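Local coordinates for short-chain type dehydrogenase/reductase (PDB 3SVT), which probably acts as an NAD(P)-dependent oxidoreductase of the classical short-chain dehydrogenase/reductase family, with a substrate that the structure alone does not show, at the interface of chains A and B and the interface of chains A and C. Residues are numbered along the deposited sequence; one frame, centred on the assembly and turned at random. Chains: chain A/B/C, Short-chain type dehydrogenase/reductase.

Contact 1: the interface of chains A and B. Residues chain A 243-244; chain B 197, 221, 223-225, 229, 252.
One face of the A:Phe244 ring meets B:Gly225, B:Arg223 and B:Asp229. B:Gly225 CA lies 3.7 Å from the ring centroid, shifted toward the CE2 rim, a CH-pi contact. The guanidinium of B:Arg223 is offset past the CD1 rim on that side, its plane 22° from the ring. A:Phe244 CD1 sits over a guanidinium face, 3.8 Å from B:Arg223 CZ. The carboxylate of B:Asp229 lies over the CB-CG end of A:Phe244, 18° from the ring plane. At the rim, B:Arg223 O is 3.4 Å from A:Phe244 CE1, and B:Val252 O is near CD2. With chi1 at -157°, the ring points away from its own backbone N and into chain B.

A:Ser243 and B:Asp229 lie at the guanidinium edge. B:Arg223 NH1 meets B:Asp229 OD2 at 2.8 Å in a salt bridge, on the syn lone pair. NH2 bonds OD1 on its syn side. B:Arg223 NH1 also bonds B:Gln224 O at 2.9 Å. These bonds should steady the guanidinium. B:Arg223 NH2 gives a bent bond of 2.8 Å to A:Ser243 OG. Water 1 bridges that hydroxyl to B:Asp229 OD1.

A:Phe244, just after 3-10 helix 240-242, thus inserts beside helix 227-238 and strand 249-252 of its neighbour. The two-fold A-B interface repeats this contact.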
loop_
_atom_site.group_PDB
_atom_site.type_symbol
_atom_site.label_atom_id
_atom_site.label_comp_id
_atom_site.label_asym_id
_atom_site.label_seq_id
_atom_site.Cartn_x
_atom_site.Cartn_y
_atom_site.Cartn_z
ATOM N N SER A 243 -15.291 4.014 -17.140
ATOM C CA SER A 243 -14.861 5.338 -17.663
ATOM C C SER A 243 -14.360 6.334 -16.608
ATOM O O SER A 243 -13.793 7.359 -16.961
ATOM C CB SER A 243 -15.997 6.015 -18.482
ATOM O OG SER A 243 -17.061 6.462 -17.662
ATOM N N PHE A 244 -14.597 6.064 -15.323
ATOM C CA PHE A 244 -14.054 6.884 -14.268
ATOM C C PHE A 244 -12.978 6.138 -13.462
ATOM O O PHE A 244 -12.601 6.579 -12.381
ATOM C CB PHE A 244 -15.195 7.376 -13.358
ATOM C CG PHE A 244 -14.869 8.636 -12.581
ATOM C CD1 PHE A 244 -14.437 9.782 -13.225
ATOM C CD2 PHE A 244 -15.029 8.669 -11.211
ATOM C CE1 PHE A 244 -14.126 10.955 -12.493
ATOM C CE2 PHE A 244 -14.744 9.807 -10.478
ATOM C CZ PHE A 244 -14.289 10.964 -11.115
ATOM N N ILE B 197 -18.354 11.895 -6.221
ATOM C CA ILE B 197 -19.470 11.459 -7.012
ATOM C C ILE B 197 -20.593 12.464 -6.865
ATOM O O ILE B 197 -20.903 12.901 -5.755
ATOM C CB ILE B 197 -19.969 10.064 -6.574
ATOM C CG1 ILE B 197 -18.821 9.051 -6.506
ATOM C CG2 ILE B 197 -21.004 9.547 -7.540
ATOM C CD1 ILE B 197 -17.949 9.023 -7.763
ATOM N N LEU B 221 -8.652 12.747 -14.615
ATOM C CA LEU B 221 -9.724 12.814 -15.597
ATOM C C LEU B 221 -10.523 14.103 -15.415
ATOM O O LEU B 221 -10.931 14.430 -14.304
ATOM C CB LEU B 221 -10.640 11.585 -15.518
ATOM C CG LEU B 221 -9.988 10.235 -15.857
ATOM C CD1 LEU B 221 -11.019 9.115 -15.728
ATOM C CD2 LEU B 221 -9.471 10.214 -17.284
ATOM N N ARG B 223 -13.443 15.290 -15.246
ATOM C CA ARG B 223 -14.859 15.339 -14.880
ATOM C C ARG B 223 -15.051 14.857 -13.466
ATOM O O ARG B 223 -14.137 14.313 -12.850
ATOM C CB ARG B 223 -15.730 14.498 -15.835
ATOM C CG ARG B 223 -15.600 12.988 -15.691
ATOM C CD ARG B 223 -16.688 12.358 -16.520
ATOM N NE ARG B 223 -16.699 10.915 -16.644
ATOM C CZ ARG B 223 -17.236 10.039 -15.792
ATOM N NH1 ARG B 223 -17.741 10.402 -14.605
ATOM N NH2 ARG B 223 -17.206 8.756 -16.122
ATOM N N GLN B 224 -16.264 15.050 -12.971
ATOM C CA GLN B 224 -16.672 14.545 -11.678
ATOM C C GLN B 224 -17.312 13.173 -11.863
ATOM O O GLN B 224 -17.768 12.827 -12.954
ATOM C CB GLN B 224 -17.660 15.516 -11.044
ATOM C CG GLN B 224 -17.018 16.888 -10.698
ATOM C CD GLN B 224 -18.001 17.892 -10.109
ATOM O OE1 GLN B 224 -19.197 17.868 -10.407
ATOM N NE2 GLN B 224 -17.484 18.823 -9.316
ATOM N N GLY B 225 -17.355 12.393 -10.796
ATOM C CA GLY B 225 -17.953 11.050 -10.869
ATOM C C GLY B 225 -19.463 11.121 -10.906
ATOM O O GLY B 225 -20.057 12.155 -10.586
ATOM N N ASP B 229 -21.074 5.340 -12.453
ATOM C CA ASP B 229 -19.697 4.873 -12.434
ATOM C C ASP B 229 -19.513 3.836 -11.296
ATOM O O ASP B 229 -18.856 2.802 -11.481
ATOM C CB ASP B 229 -18.694 5.999 -12.229
ATOM C CG ASP B 229 -18.735 7.073 -13.309
ATOM O OD1 ASP B 229 -18.923 6.738 -14.509
ATOM O OD2 ASP B 229 -18.514 8.274 -12.951
ATOM N N VAL B 252 -12.789 4.170 -7.690
ATOM C CA VAL B 252 -13.553 4.701 -8.842
ATOM C C VAL B 252 -13.590 6.211 -8.607
ATOM O O VAL B 252 -14.556 6.760 -8.001
ATOM C CB VAL B 252 -14.963 4.133 -8.901
ATOM C CG1 VAL B 252 -15.777 4.800 -10.024
ATOM C CG2 VAL B 252 -14.908 2.599 -9.115
HETATM O O HOH W 1 -18.604 4.491 -15.735
#

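Contact 2: the interface of chains A and C. Residues chain A 75, 125, 128-129; chain C 113, 117.
Hydrogen bonds carry this contact between A:Glu75 and A:Tyr129 of chain A and C:Ser113 and C:Arg117 of chain C. The hydroxyl OG of C:Ser113 donates to the carboxylate oxygen OE1 of A:Glu75 at 2.6 Å. It arrives from above the carboxylate plane, 39° out of it. A:Glu75 reaches across with an extended chain, its CG opposite the backbone N (chi1 -171°). The phenol OH of A:Tyr129 lies at the guanidinium edge of C:Arg117, in its plane. C:Arg117 NH2 donates to A:Tyr129 OH at 3.3 Å, and NE adds a weak bond. The ring and guanidinium planes are 56° apart, so the groups do not stack.

Charge adds a longer-range term. A:Glu75 OE1 and C:Arg117 NH2 are 4.3 Å apart, which may give a mild attraction without a salt bridge.

Packing probably helps to position the polar groups. The ring of A:Tyr129 is sandwiched within its own chain, between A:Asn125 O and A:Glu75 CB. C:Ser113 O lies over a guanidinium face of C:Arg117. The methyl CE of A:Met128 is 3.6 Å from C:Ser113 OG. A:Asn125 ND2 comes to 4.0 Å from C:Arg117 CG, with the amide nearly perpendicular to the guanidinium.

The site is a helix-to-helix contact. Helix 113-140 of chain A meets the first turns of its mate in chain C, with helix 75-89 alongside. Such long-helix packing is typical of SDR oligomers.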
loop_
_atom_site.group_PDB
_atom_site.type_symbol
_atom_site.label_atom_id
_atom_site.label_comp_id
_atom_site.label_asym_id
_atom_site.label_seq_id
_atom_site.Cartn_x
_atom_site.Cartn_y
_atom_site.Cartn_z
ATOM N N GLU A 75 12.145 -0.374 -30.079
ATOM C CA GLU A 75 11.185 0.723 -30.062
ATOM C C GLU A 75 10.627 1.022 -31.456
ATOM O O GLU A 75 9.444 1.337 -31.606
ATOM C CB GLU A 75 11.817 2.013 -29.473
ATOM C CG GLU A 75 10.790 3.116 -29.246
ATOM C CD GLU A 75 11.349 4.366 -28.618
ATOM O OE1 GLU A 75 12.578 4.446 -28.384
ATOM O OE2 GLU A 75 10.540 5.293 -28.362
ATOM N N ASN A 125 11.598 -1.617 -20.310
ATOM C CA ASN A 125 11.785 -0.878 -21.561
ATOM C C ASN A 125 10.707 -1.154 -22.603
ATOM O O ASN A 125 10.108 -0.239 -23.144
ATOM C CB ASN A 125 13.179 -1.170 -22.103
ATOM C CG ASN A 125 14.271 -0.686 -21.170
ATOM O OD1 ASN A 125 14.027 0.177 -20.308
ATOM N ND2 ASN A 125 15.497 -1.218 -21.348
ATOM N N MET A 128 7.495 0.472 -21.686
ATOM C CA MET A 128 7.597 1.923 -21.913
ATOM C C MET A 128 7.379 2.252 -23.389
ATOM O O MET A 128 6.609 3.153 -23.701
ATOM C CB MET A 128 8.931 2.477 -21.442
ATOM C CG MET A 128 9.051 4.022 -21.550
ATOM S SD MET A 128 9.585 4.572 -23.193
ATOM C CE MET A 128 11.340 4.230 -23.091
ATOM N N TYR A 129 7.995 1.496 -24.303
ATOM C CA TYR A 129 7.842 1.797 -25.746
ATOM C C TYR A 129 6.381 1.651 -26.197
ATOM O O TYR A 129 5.866 2.484 -26.904
ATOM C CB TYR A 129 8.706 0.909 -26.631
ATOM C CG TYR A 129 10.177 0.801 -26.274
ATOM C CD1 TYR A 129 10.914 1.914 -25.882
ATOM C CD2 TYR A 129 10.837 -0.413 -26.385
ATOM C CE1 TYR A 129 12.245 1.812 -25.552
ATOM C CE2 TYR A 129 12.176 -0.523 -26.081
ATOM C CZ TYR A 129 12.883 0.602 -25.659
ATOM O OH TYR A 129 14.225 0.497 -25.312
ATOM N N SER C 113 14.554 7.750 -24.880
ATOM C CA SER C 113 14.685 6.322 -24.616
ATOM C C SER C 113 16.097 5.955 -24.174
ATOM O O SER C 113 16.245 5.175 -23.254
ATOM C CB SER C 113 14.276 5.499 -25.834
ATOM O OG SER C 113 12.879 5.579 -26.058
ATOM N N ARG C 117 16.914 4.272 -20.620
ATOM C CA ARG C 117 17.714 3.032 -20.480
ATOM C C ARG C 117 18.885 3.185 -19.515
ATOM O O ARG C 117 19.197 2.259 -18.742
ATOM C CB ARG C 117 18.346 2.600 -21.805
ATOM C CG ARG C 117 17.443 1.950 -22.824
ATOM C CD ARG C 117 18.256 1.705 -24.150
ATOM N NE ARG C 117 17.281 1.819 -25.164
ATOM C CZ ARG C 117 17.217 2.714 -26.120
ATOM N NH1 ARG C 117 18.208 3.568 -26.395
ATOM N NH2 ARG C 117 16.137 2.673 -26.859
#

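Contact 3: the interface of chains A and C. Residues chain A 108-110, 279, 281; chain C 132, 135-136.
A:Val281 and A:Thr109 pack against the aliphatic chain of C:Arg136, forming the apolar centre. A:Val281 CG2 meets C:Arg136 CG at 3.6 Å, and the two side chains cross at about a right angle. A:Thr109 CB touches C:Arg136 CG at 3.9 Å. The methyl CG2 of A:Thr109 points to C:Ala135 CB, 3.8 Å away. The extended chain of C:Lys132 runs alongside the 3-10 helix 108-110, with its CG 3.5 Å from A:Ile108 O.

Further out, C:Arg136 is straight from CG to NE (chi2 171°, chi3 174°). This carries its guanidinium past the methyl groups to the backbone carbonyl of A:Thr109. NE and NH2 grip that oxygen side-on, with A:Thr109 O 2.9 Å from C:Arg136 NE. The bond from C:Arg136 NH2 to A:Thr109 O is 3.0 Å and lies nearly along the C=O axis. Both bonds lie close to the guanidinium plane, which fixes the group's rotation.

At the rim, water 2 joins the backbone of both chains. Water 2 is 2.6 Å from C:Arg136 O, and it also bonds A:Val281 N and A:Gly279 O.

The site ties the C-terminal residue of one subunit to helix 113-140 of its neighbour. It probably helps to order the chain end and to hold the A-C pair together.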
loop_
_atom_site.group_PDB
_atom_site.type_symbol
_atom_site.label_atom_id
_atom_site.label_comp_id
_atom_site.label_asym_id
_atom_site.label_seq_id
_atom_site.Cartn_x
_atom_site.Cartn_y
_atom_site.Cartn_z
ATOM N N ILE A 108 18.990 -14.363 -5.116
ATOM C CA ILE A 108 19.518 -13.050 -5.476
ATOM C C ILE A 108 21.042 -13.039 -5.520
ATOM O O ILE A 108 21.635 -12.384 -6.365
ATOM C CB ILE A 108 18.992 -11.949 -4.550
ATOM C CG1 ILE A 108 19.354 -10.582 -5.119
ATOM C CG2 ILE A 108 19.522 -12.099 -3.128
ATOM C CD1 ILE A 108 18.578 -10.249 -6.416
ATOM N N THR A 109 21.678 -13.824 -4.654
ATOM C CA THR A 109 23.153 -13.918 -4.653
ATOM C C THR A 109 23.753 -14.658 -5.849
ATOM O O THR A 109 24.963 -14.588 -6.084
ATOM C CB THR A 109 23.655 -14.539 -3.350
ATOM O OG1 THR A 109 22.953 -15.762 -3.098
ATOM C CG2 THR A 109 23.426 -13.573 -2.199
ATOM N N GLN A 110 22.929 -15.377 -6.598
ATOM C CA GLN A 110 23.385 -16.076 -7.793
ATOM C C GLN A 110 22.641 -15.620 -9.057
ATOM O O GLN A 110 22.533 -16.364 -10.023
ATOM C CB GLN A 110 23.220 -17.583 -7.585
ATOM C CG GLN A 110 23.977 -18.117 -6.371
ATOM C CD GLN A 110 24.067 -19.653 -6.339
ATOM O OE1 GLN A 110 24.181 -20.288 -7.373
ATOM N NE2 GLN A 110 24.042 -20.237 -5.147
ATOM N N GLY A 279 21.222 -17.366 0.541
ATOM C CA GLY A 279 22.281 -16.457 0.083
ATOM C C GLY A 279 23.731 -16.941 0.243
ATOM O O GLY A 279 24.658 -16.204 -0.070
ATOM N N VAL A 281 27.107 -18.439 -0.779
ATOM C CA VAL A 281 27.939 -18.935 -1.887
ATOM C C VAL A 281 29.292 -19.422 -1.353
ATOM O O VAL A 281 30.016 -20.047 -2.115
ATOM C CB VAL A 281 28.160 -17.887 -3.000
ATOM C CG1 VAL A 281 26.847 -17.513 -3.664
ATOM C CG2 VAL A 281 28.893 -16.658 -2.457
ATOM O OXT VAL A 281 29.671 -19.219 -0.173
ATOM N N LYS C 132 23.619 -8.000 -4.729
ATOM C CA LYS C 132 24.080 -9.360 -4.990
ATOM C C LYS C 132 25.420 -9.672 -4.316
ATOM O O LYS C 132 25.561 -10.697 -3.674
ATOM C CB LYS C 132 24.210 -9.555 -6.506
ATOM C CG LYS C 132 24.779 -10.880 -6.951
ATOM C CD LYS C 132 24.921 -10.890 -8.507
ATOM C CE LYS C 132 25.361 -12.234 -9.044
ATOM N NZ LYS C 132 25.723 -12.172 -10.516
ATOM N N ALA C 135 25.439 -8.802 -0.389
ATOM C CA ALA C 135 24.727 -9.928 0.279
ATOM C C ALA C 135 25.600 -11.188 0.413
ATOM O O ALA C 135 25.587 -11.849 1.452
ATOM C CB ALA C 135 23.407 -10.251 -0.450
ATOM N N ARG C 136 26.390 -11.519 -0.603
ATOM C CA ARG C 136 27.229 -12.711 -0.508
ATOM C C ARG C 136 28.128 -12.686 0.733
ATOM O O ARG C 136 28.243 -13.682 1.443
ATOM C CB ARG C 136 28.095 -12.909 -1.741
ATOM C CG ARG C 136 27.344 -13.409 -2.942
ATOM C CD ARG C 136 28.257 -13.347 -4.155
ATOM N NE ARG C 136 27.640 -13.942 -5.327
ATOM C CZ ARG C 136 28.290 -14.239 -6.446
ATOM N NH1 ARG C 136 29.603 -14.025 -6.546
ATOM N NH2 ARG C 136 27.627 -14.786 -7.467
HETATM O O HOH W 2 27.363 -16.006 0.531
#

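Contact 2 and contact 3 belong to one A-C interface and lie about 29 Å apart between the centres of their C-alpha atoms. Both use helix 113-140 of chain C, near its start in contact 2 and nearer its end in contact 3. In contact 2 chain A presents this helix too. Contact 1 is on the separate A-B interface, about 31 Å from contact 2 and 47 Å from contact 3 between the same C-alpha centres. Each interface is two-fold symmetric. Chain A thus binds two neighbours through different surfaces. Tetramers are common in this family, and the deposited four-chain assembly is plausibly biological.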